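Local coordinates for PspGI restriction endonuclease (Pyrococcus sp. GI-H, PDB 3BM3), which probably cuts DNA as a type II site-specific restriction endonuclease, and is captured here bound to its substrate duplex, at residues C[17-28]-C[99-110]. The protein carries 2 engineered substitutions. Numbering follows the deposited sequence.
Sequences IPPTNEIIEEAI and RGGKAFEIIFTK. With nucleotides of chain A; nucleotides of chain B.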
loop_
_atom_site.group_PDB
_atom_site.type_symbol
_atom_site.label_atom_id
_atom_site.label_comp_id
_atom_site.label_asym_id
_atom_site.label_seq_id
_atom_site.Cartn_x
_atom_site.Cartn_y
_atom_site.Cartn_z
ATOM N N ILE C 17 21.479 0.632 -14.337
ATOM C CA ILE C 17 20.479 1.408 -15.034
ATOM C C ILE C 17 20.539 2.842 -14.533
ATOM O O ILE C 17 20.415 3.088 -13.334
ATOM C CB ILE C 17 19.034 0.873 -14.844
ATOM C CG1 ILE C 17 18.925 -0.595 -15.298
ATOM C CG2 ILE C 17 18.088 1.785 -15.597
ATOM C CD1 ILE C 17 17.623 -1.220 -15.053
ATOM N N PRO C 18 20.723 3.799 -15.443
ATOM C CA PRO C 18 20.793 5.186 -15.035
ATOM C C PRO C 18 19.622 5.603 -14.149
ATOM O O PRO C 18 18.521 5.065 -14.295
ATOM C CB PRO C 18 20.745 5.921 -16.368
ATOM C CG PRO C 18 21.458 4.998 -17.291
ATOM C CD PRO C 18 20.977 3.646 -16.885
ATOM N N PRO C 19 19.875 6.500 -13.197
ATOM C CA PRO C 19 18.779 6.847 -12.282
ATOM C C PRO C 19 17.628 7.559 -12.970
ATOM O O PRO C 19 17.781 8.138 -14.041
ATOM C CB PRO C 19 19.432 7.761 -11.266
ATOM C CG PRO C 19 20.696 8.205 -11.878
ATOM C CD PRO C 19 21.124 7.188 -12.853
ATOM N N THR C 20 16.470 7.487 -12.344
ATOM C CA THR C 20 15.257 8.023 -12.926
ATOM C C THR C 20 15.414 9.496 -13.309
ATOM O O THR C 20 14.954 9.895 -14.366
ATOM C CB THR C 20 14.065 7.854 -11.965
ATOM O OG1 THR C 20 13.908 6.479 -11.684
ATOM C CG2 THR C 20 12.776 8.369 -12.571
ATOM N N ASN C 21 16.057 10.282 -12.465
ATOM C CA ASN C 21 16.238 11.708 -12.774
ATOM C C ASN C 21 16.938 11.878 -14.119
ATOM O O ASN C 21 16.528 12.696 -14.954
ATOM C CB ASN C 21 16.958 12.438 -11.628
ATOM C CG ASN C 21 18.411 12.001 -11.430
ATOM O OD1 ASN C 21 18.771 10.832 -11.549
ATOM N ND2 ASN C 21 19.254 12.963 -11.108
ATOM N N GLU C 22 17.975 11.073 -14.359
ATOM C CA GLU C 22 18.705 11.144 -15.620
ATOM C C GLU C 22 17.850 10.722 -16.800
ATOM O O GLU C 22 17.889 11.350 -17.864
ATOM C CB GLU C 22 19.996 10.315 -15.540
ATOM C CG GLU C 22 20.949 10.885 -14.503
ATOM C CD GLU C 22 22.259 10.147 -14.357
ATOM O OE1 GLU C 22 22.589 9.287 -15.216
ATOM O OE2 GLU C 22 22.968 10.456 -13.360
ATOM N N ILE C 23 17.056 9.676 -16.599
ATOM C CA ILE C 23 16.189 9.183 -17.635
ATOM C C ILE C 23 15.114 10.205 -17.949
ATOM O O ILE C 23 14.797 10.421 -19.107
ATOM C CB ILE C 23 15.573 7.833 -17.246
ATOM C CG1 ILE C 23 16.696 6.773 -17.130
ATOM C CG2 ILE C 23 14.533 7.420 -18.248
ATOM C CD1 ILE C 23 16.209 5.385 -16.733
ATOM N N ILE C 24 14.576 10.847 -16.915
ATOM C CA ILE C 24 13.559 11.878 -17.106
ATOM C C ILE C 24 14.163 13.039 -17.906
ATOM O O ILE C 24 13.534 13.584 -18.846
ATOM C CB ILE C 24 12.990 12.356 -15.755
ATOM C CG1 ILE C 24 12.095 11.262 -15.130
ATOM C CG2 ILE C 24 12.146 13.669 -15.903
ATOM C CD1 ILE C 24 10.757 11.115 -15.785
ATOM N N GLU C 25 15.389 13.416 -17.552
ATOM C CA GLU C 25 16.069 14.502 -18.307
ATOM C C GLU C 25 16.269 14.098 -19.755
ATOM O O GLU C 25 16.051 14.905 -20.657
ATOM C CB GLU C 25 17.385 14.919 -17.663
ATOM C CG GLU C 25 17.258 15.625 -16.297
ATOM C CD GLU C 25 16.368 16.892 -16.321
ATOM O OE1 GLU C 25 16.321 17.600 -17.357
ATOM O OE2 GLU C 25 15.712 17.175 -15.290
ATOM N N GLU C 26 16.656 12.846 -19.985
ATOM C CA GLU C 26 16.811 12.334 -21.336
ATOM C C GLU C 26 15.497 12.432 -22.105
ATOM O O GLU C 26 15.466 12.877 -23.268
ATOM C CB GLU C 26 17.277 10.897 -21.301
ATOM C CG GLU C 26 17.569 10.332 -22.640
ATOM C CD GLU C 26 18.394 9.063 -22.553
ATOM O OE1 GLU C 26 18.748 8.620 -21.408
ATOM O OE2 GLU C 26 18.677 8.529 -23.650
ATOM N N ALA C 27 14.421 12.019 -21.446
ATOM C CA ALA C 27 13.082 12.059 -22.020
ATOM C C ALA C 27 12.676 13.498 -22.315
ATOM O O ALA C 27 12.084 13.757 -23.345
ATOM C CB ALA C 27 12.063 11.425 -21.089
ATOM N N ILE C 28 12.936 14.395 -21.366
ATOM C CA ILE C 28 12.623 15.822 -21.548
ATOM C C ILE C 28 13.281 16.349 -22.824
ATOM O O ILE C 28 12.646 17.067 -23.628
ATOM C CB ILE C 28 13.052 16.641 -20.334
ATOM C CG1 ILE C 28 12.054 16.425 -19.191
ATOM C CG2 ILE C 28 13.207 18.125 -20.704
ATOM C CD1 ILE C 28 12.506 16.912 -17.849
ATOM N N ARG C 99 10.881 3.104 -9.381
ATOM C CA ARG C 99 11.134 4.106 -10.427
ATOM C C ARG C 99 9.903 4.717 -11.048
ATOM O O ARG C 99 9.884 5.896 -11.349
ATOM C CB ARG C 99 11.995 3.513 -11.534
ATOM C CG ARG C 99 13.390 3.163 -11.071
ATOM C CD ARG C 99 14.093 2.374 -12.166
ATOM N NE ARG C 99 15.503 2.186 -11.873
ATOM C CZ ARG C 99 16.506 2.870 -12.421
ATOM N NH1 ARG C 99 16.278 3.815 -13.312
ATOM N NH2 ARG C 99 17.760 2.614 -12.069
ATOM N N GLY C 100 8.850 3.930 -11.207
ATOM C CA GLY C 100 7.649 4.443 -11.787
ATOM C C GLY C 100 7.090 5.484 -10.820
ATOM O O GLY C 100 6.605 6.527 -11.260
ATOM N N GLY C 101 7.149 5.212 -9.522
ATOM C CA GLY C 101 6.689 6.222 -8.549
ATOM C C GLY C 101 7.570 7.439 -8.582
ATOM O O GLY C 101 7.103 8.596 -8.643
ATOM N N LYS C 102 8.866 7.214 -8.564
ATOM C CA LYS C 102 9.794 8.340 -8.548
ATOM C C LYS C 102 9.626 9.175 -9.811
ATOM O O LYS C 102 9.674 10.407 -9.766
ATOM C CB LYS C 102 11.229 7.851 -8.379
ATOM C CG LYS C 102 12.273 8.978 -8.383
ATOM C CD LYS C 102 12.215 9.847 -7.147
ATOM C CE LYS C 102 13.561 10.547 -6.859
ATOM N NZ LYS C 102 14.743 9.675 -7.039
ATOM N N ALA C 103 9.464 8.520 -10.949
ATOM C CA ALA C 103 9.337 9.231 -12.221
ATOM C C ALA C 103 8.163 10.208 -12.169
ATOM O O ALA C 103 8.288 11.387 -12.560
ATOM C CB ALA C 103 9.176 8.245 -13.373
ATOM N N PHE C 104 7.042 9.757 -11.616
ATOM C CA PHE C 104 5.868 10.600 -11.554
ATOM C C PHE C 104 6.109 11.818 -10.645
ATOM O O PHE C 104 5.808 12.947 -11.002
ATOM C CB PHE C 104 4.654 9.799 -11.128
ATOM C CG PHE C 104 3.408 10.591 -11.080
ATOM C CD1 PHE C 104 3.022 11.350 -12.173
ATOM C CD2 PHE C 104 2.626 10.599 -9.952
ATOM C CE1 PHE C 104 1.830 12.089 -12.126
ATOM C CE2 PHE C 104 1.433 11.345 -9.918
ATOM C CZ PHE C 104 1.065 12.091 -11.016
ATOM N N GLU C 105 6.798 11.585 -9.536
ATOM C CA GLU C 105 7.108 12.629 -8.597
ATOM C C GLU C 105 8.055 13.627 -9.230
ATOM O O GLU C 105 7.874 14.835 -9.110
ATOM C CB GLU C 105 7.657 12.023 -7.311
ATOM C CG GLU C 105 6.528 11.196 -6.656
ATOM C CD GLU C 105 6.831 10.469 -5.347
ATOM O OE1 GLU C 105 7.505 11.051 -4.465
ATOM O OE2 GLU C 105 6.280 9.341 -5.177
ATOM N N ILE C 106 9.042 13.138 -9.981
ATOM C CA ILE C 106 9.932 14.066 -10.686
ATOM C C ILE C 106 9.214 14.927 -11.721
ATOM O O ILE C 106 9.408 16.138 -11.789
ATOM C CB ILE C 106 11.092 13.338 -11.344
ATOM C CG1 ILE C 106 11.968 12.721 -10.246
ATOM C CG2 ILE C 106 11.862 14.309 -12.246
ATOM C CD1 ILE C 106 13.000 11.710 -10.726
ATOM N N ILE C 107 8.383 14.274 -12.515
ATOM C CA ILE C 107 7.575 14.949 -13.501
ATOM C C ILE C 107 6.733 16.034 -12.837
ATOM O O ILE C 107 6.685 17.165 -13.307
ATOM C CB ILE C 107 6.732 13.905 -14.225
ATOM C CG1 ILE C 107 7.683 13.046 -15.084
ATOM C CG2 ILE C 107 5.670 14.581 -15.058
ATOM C CD1 ILE C 107 6.981 11.823 -15.706
ATOM N N PHE C 108 6.122 15.703 -11.706
ATOM C CA PHE C 108 5.331 16.650 -10.957
ATOM C C PHE C 108 6.181 17.875 -10.606
ATOM O O PHE C 108 5.713 19.013 -10.775
ATOM C CB PHE C 108 4.753 15.992 -9.707
ATOM C CG PHE C 108 3.646 16.775 -9.077
ATOM C CD1 PHE C 108 2.358 16.678 -9.577
ATOM C CD2 PHE C 108 3.881 17.610 -7.978
ATOM C CE1 PHE C 108 1.329 17.411 -8.998
ATOM C CE2 PHE C 108 2.843 18.318 -7.399
ATOM C CZ PHE C 108 1.582 18.199 -7.916
ATOM N N THR C 109 7.420 17.666 -10.148
ATOM C CA THR C 109 8.297 18.790 -9.804
ATOM C C THR C 109 8.614 19.672 -11.000
ATOM O O THR C 109 8.752 20.869 -10.873
ATOM C CB THR C 109 9.611 18.357 -9.102
ATOM O OG1 THR C 109 10.479 17.705 -10.026
ATOM C CG2 THR C 109 9.307 17.404 -8.002
ATOM N N LYS C 110 8.767 19.058 -12.158
ATOM C CA LYS C 110 9.058 19.810 -13.363
ATOM C C LYS C 110 7.930 20.773 -13.651
ATOM O O LYS C 110 8.163 21.921 -14.087
ATOM C CB LYS C 110 9.253 18.840 -14.522
ATOM C CG LYS C 110 10.431 17.923 -14.350
ATOM C CD LYS C 110 11.730 18.695 -14.038
ATOM C CE LYS C 110 12.945 17.794 -14.021
ATOM N NZ LYS C 110 14.136 18.471 -13.371
ATOM P P DA A 6 2.611 1.373 -10.794
ATOM O OP1 DA A 6 1.746 2.574 -10.624
ATOM O OP2 DA A 6 2.227 0.337 -11.791
ATOM O "O5'" DA A 6 4.071 1.919 -11.108
ATOM C "C5'" DA A 6 5.081 1.037 -11.572
ATOM C "C4'" DA A 6 5.052 1.000 -13.076
ATOM O "O4'" DA A 6 5.572 2.231 -13.634
ATOM C "C3'" DA A 6 5.877 -0.128 -13.693
ATOM O "O3'" DA A 6 5.051 -0.816 -14.622
ATOM C "C2'" DA A 6 7.010 0.596 -14.400
ATOM C "C1'" DA A 6 6.341 1.897 -14.773
ATOM N N9 DA A 6 7.238 3.015 -15.063
ATOM C C8 DA A 6 6.864 4.233 -15.569
ATOM N N7 DA A 6 7.862 5.057 -15.758
ATOM C C5 DA A 6 8.972 4.338 -15.344
ATOM C C6 DA A 6 10.337 4.660 -15.303
ATOM N N6 DA A 6 10.829 5.840 -15.694
ATOM N N1 DA A 6 11.191 3.720 -14.845
ATOM C C2 DA A 6 10.691 2.538 -14.458
ATOM N N3 DA A 6 9.428 2.117 -14.450
ATOM C C4 DA A 6 8.606 3.077 -14.912
ATOM P P DT B 11 17.073 0.546 -8.636
ATOM O OP1 DT B 11 16.845 0.836 -10.061
ATOM O OP2 DT B 11 18.414 0.118 -8.170
ATOM O "O5'" DT B 11 16.633 1.818 -7.787
ATOM C "C5'" DT B 11 15.387 2.455 -8.043
ATOM C "C4'" DT B 11 15.025 3.352 -6.883
ATOM O "O4'" DT B 11 14.816 2.564 -5.701
ATOM C "C3'" DT B 11 16.124 4.328 -6.484
ATOM O "O3'" DT B 11 16.044 5.488 -7.319
ATOM C "C2'" DT B 11 15.831 4.595 -5.014
ATOM C "C1'" DT B 11 14.904 3.449 -4.597
ATOM N N1 DT B 11 15.325 2.671 -3.423
ATOM C C2 DT B 11 14.524 2.742 -2.310
ATOM O O2 DT B 11 13.526 3.443 -2.258
ATOM N N3 DT B 11 14.931 1.964 -1.259
ATOM C C4 DT B 11 16.044 1.151 -1.205
ATOM O O4 DT B 11 16.274 0.497 -0.190
ATOM C C5 DT B 11 16.860 1.145 -2.402
ATOM C C7 DT B 11 18.099 0.310 -2.428
ATOM C C6 DT B 11 16.464 1.895 -3.438
ATOM P P DC A 5 3.668 5.213 -6.147
ATOM O OP1 DC A 5 3.352 6.093 -7.285
ATOM O OP2 DC A 5 2.851 5.272 -4.905
ATOM O "O5'" DC A 5 3.645 3.714 -6.679
ATOM C "C5'" DC A 5 4.433 3.355 -7.802
ATOM C "C4'" DC A 5 4.329 1.868 -8.034
ATOM O "O4'" DC A 5 4.851 1.214 -6.864
ATOM C "C3'" DC A 5 2.890 1.381 -8.205
ATOM O "O3'" DC A 5 2.782 0.619 -9.399
ATOM C "C2'" DC A 5 2.623 0.512 -6.991
ATOM C "C1'" DC A 5 4.007 0.139 -6.500
ATOM N N1 DC A 5 4.065 -0.004 -5.044
ATOM C C2 DC A 5 4.659 -1.139 -4.501
ATOM O O2 DC A 5 5.202 -1.950 -5.267
ATOM N N3 DC A 5 4.640 -1.320 -3.160
ATOM C C4 DC A 5 4.073 -0.398 -2.372
ATOM N N4 DC A 5 4.042 -0.628 -1.058
ATOM C C5 DC A 5 3.508 0.796 -2.900
ATOM C C6 DC A 5 3.523 0.952 -4.226
HETATM O O HOH W 1 13.724 5.121 -14.082
HETATM O O HOH W 2 16.462 9.562 -9.776
#
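A DNA-backbone binding site lies at the N-terminal end of helix 20-31, where R99 of helix 85-115 joins the preceding loop to a phosphate of DT11 of chain B. Its NE and NH2 both donate to OP1, NE at 2.6 Å, while NH1 turns to the protein, reaching P18 O at 2.7 Å, nearly straight (172°) and in the guanidinium plane. R99 NH2 is shared between OP1 and I17 O, the latter at 3.0 Å and met from above the carbonyl plane; CG2 of I17 lies over one guanidinium face. A long, planar cation suits a place between phosphate and carbonyls; a leucine here would probably leave DT11 OP1 without these two donors and their positive charge, and P18 O without the NH1 bond.

Beyond the loop, the helices pack at -55° with their axes 9.7 Å apart. T20 is a knob in the hole formed by R99, K102, A103 and I106, small enough to let the backbones close in. With OG1 turned beside the backbone N (chi1 -59°), the methyl CG2 is anti to it and rests on A103 CA at 3.6 Å, while OG1 shares a water with R99 NH1. G100 leaves room for the sugar of DA6 of chain A. One turn further along helix 20-31, I24 fits branched carbons against I106 and I107. Toward solvent, E25 OE2 and K110 NZ form a 2.8 Å salt bridge, long flexible chains carrying opposite charges between the helices.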